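Local coordinates for inosine-uridine preferring nucleoside hydrolase family protein (Bacillus anthracis, PDB 2C40) that binds a calcium ion and alpha-d-ribofuranose in one shared pocket and belongs to the nucleosidase clan, at residues T264-I268 with V280-R286. Residues are numbered along the deposited sequence; the frame is centred on the assembly and turned at random.
Sequences TINSI and VETDDGR
Ile268 and Val280 form an antiparallel hydrogen-bonded pair, Ile268 N to Val280 O and Val280 N to Ile268 O, both 3.0 Å. The non-hydrogen-bonded pair Ser267–Glu281 follows, and Thr282 N donates to Asn266 O at 2.9 Å from above the carbonyl plane. The chain leaves this edge of 264-268 in a type I turn, Thr282 to Gly285, and comes down on the other edge, where Arg286 N donates to Ser267 O at 2.9 Å and Arg286 O takes a weak bond from Ser267 N. Beneath this arch, Asn266 CB lies 3.1 Å from Thr282 O and Asn266 ND2 approaches Asp283 O at 3.5 Å, while Ile268 brings CG1, CG2 and CD1 all to 3.6 Å from Thr282 OG1. The extended chain of Glu281, its CG anti to the backbone N (chi1 177°), crosses Ile265 at about a right angle, Glu281 CB 3.6 Å from Ile265 CD1. Phe155 also touches Ile265. Arg286 NH1 and NH2 hydrogen-bond to Trp185 O and Ile189 O, respectively. This is a beta hairpin, 261-269 with 279-281, whose chain crosses over its first strand to pair as 286-292, making 261-269 the middle strand at the antiparallel end of the mixed sheet.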
loop_
_atom_site.group_PDB
_atom_site.type_symbol
_atom_site.label_atom_id
_atom_site.label_comp_id
_atom_site.label_asym_id
_atom_site.label_seq_id
_atom_site.Cartn_x
_atom_site.Cartn_y
_atom_site.Cartn_z
ATOM N N THR A 264 24.475 11.367 26.807
ATOM C CA THR A 264 25.292 12.296 26.058
ATOM C C THR A 264 26.566 11.588 25.652
ATOM O O THR A 264 27.271 11.044 26.499
ATOM C CB THR A 264 25.609 13.528 26.897
ATOM O OG1 THR A 264 24.371 14.171 27.226
ATOM C CG2 THR A 264 26.535 14.489 26.129
ATOM N N ILE A 265 26.824 11.568 24.354
ATOM C CA ILE A 265 28.068 11.044 23.816
ATOM C C ILE A 265 28.627 12.075 22.844
ATOM O O ILE A 265 27.872 12.879 22.348
ATOM C CB ILE A 265 27.910 9.610 23.179
ATOM C CG1 ILE A 265 27.195 9.633 21.846
ATOM C CG2 ILE A 265 27.233 8.578 24.165
ATOM C CD1 ILE A 265 27.757 8.562 20.902
ATOM N N ASN A 266 29.950 12.072 22.650
ATOM C CA ASN A 266 30.629 12.932 21.685
ATOM C C ASN A 266 30.813 12.172 20.387
ATOM O O ASN A 266 31.201 10.989 20.393
ATOM C CB ASN A 266 31.995 13.404 22.188
ATOM C CG ASN A 266 31.899 14.295 23.411
ATOM O OD1 ASN A 266 30.979 15.099 23.568
ATOM N ND2 ASN A 266 32.829 14.120 24.296
ATOM N N SER A 267 30.613 12.889 19.287
ATOM C CA SER A 267 30.323 12.268 18.008
ATOM C C SER A 267 30.860 13.080 16.840
ATOM O O SER A 267 30.949 14.295 16.922
ATOM C CB SER A 267 28.789 12.098 17.878
ATOM O OG SER A 267 28.483 11.144 16.881
ATOM N N ILE A 268 31.274 12.381 15.789
ATOM C CA ILE A 268 31.532 12.949 14.457
ATOM C C ILE A 268 30.661 12.238 13.347
ATOM O O ILE A 268 30.184 11.134 13.526
ATOM C CB ILE A 268 33.010 12.799 14.097
ATOM C CG1 ILE A 268 33.387 11.319 13.878
ATOM C CG2 ILE A 268 33.902 13.466 15.183
ATOM C CD1 ILE A 268 34.838 11.117 13.515
ATOM N N VAL A 280 30.009 8.259 14.492
ATOM C CA VAL A 280 31.056 7.569 15.222
ATOM C C VAL A 280 31.278 8.291 16.563
ATOM O O VAL A 280 31.465 9.495 16.577
ATOM C CB VAL A 280 32.404 7.586 14.405
ATOM C CG1 VAL A 280 33.514 6.878 15.151
ATOM C CG2 VAL A 280 32.222 6.972 13.040
ATOM N N GLU A 281 31.271 7.553 17.672
ATOM C CA GLU A 281 31.571 8.139 18.979
ATOM C C GLU A 281 33.089 8.324 19.113
ATOM O O GLU A 281 33.825 7.365 18.928
ATOM C CB GLU A 281 31.023 7.274 20.116
ATOM C CG GLU A 281 31.395 7.831 21.493
ATOM C CD GLU A 281 30.978 6.978 22.689
ATOM O OE1 GLU A 281 31.238 7.439 23.839
ATOM O OE2 GLU A 281 30.417 5.881 22.485
ATOM N N THR A 282 33.519 9.557 19.382
ATOM C CA THR A 282 34.927 9.944 19.479
ATOM C C THR A 282 35.044 10.829 20.699
ATOM O O THR A 282 34.157 11.644 20.909
ATOM C CB THR A 282 35.399 10.867 18.314
ATOM O OG1 THR A 282 34.769 10.543 17.075
ATOM C CG2 THR A 282 36.910 10.760 18.147
ATOM N N ASP A 283 36.139 10.750 21.462
ATOM C CA ASP A 283 36.313 11.651 22.648
ATOM C C ASP A 283 36.453 13.123 22.201
ATOM O O ASP A 283 36.049 14.046 22.916
ATOM C CB ASP A 283 37.508 11.255 23.544
ATOM C CG ASP A 283 37.775 9.743 23.579
ATOM O OD1 ASP A 283 37.877 9.178 24.703
ATOM O OD2 ASP A 283 37.910 9.132 22.478
ATOM N N ASP A 284 36.978 13.303 20.992
ATOM C CA ASP A 284 37.133 14.602 20.353
ATOM C C ASP A 284 35.844 15.238 19.769
ATOM O O ASP A 284 35.823 16.452 19.518
ATOM C CB ASP A 284 38.108 14.447 19.186
ATOM N N GLY A 285 34.797 14.456 19.521
ATOM C CA GLY A 285 33.621 14.949 18.791
ATOM C C GLY A 285 32.722 15.903 19.558
ATOM O O GLY A 285 33.066 16.346 20.613
ATOM N N ARG A 286 31.573 16.243 18.983
ATOM C CA ARG A 286 30.618 17.147 19.597
ATOM C C ARG A 286 29.493 16.379 20.333
ATOM O O ARG A 286 29.149 15.234 19.978
ATOM C CB ARG A 286 30.021 18.103 18.569
ATOM C CG ARG A 286 29.139 17.437 17.526
ATOM C CD ARG A 286 27.994 18.376 17.089
ATOM N NE ARG A 286 27.007 18.474 18.122
ATOM C CZ ARG A 286 26.222 19.518 18.379
ATOM N NH1 ARG A 286 26.192 20.618 17.625
ATOM N NH2 ARG A 286 25.427 19.421 19.435
#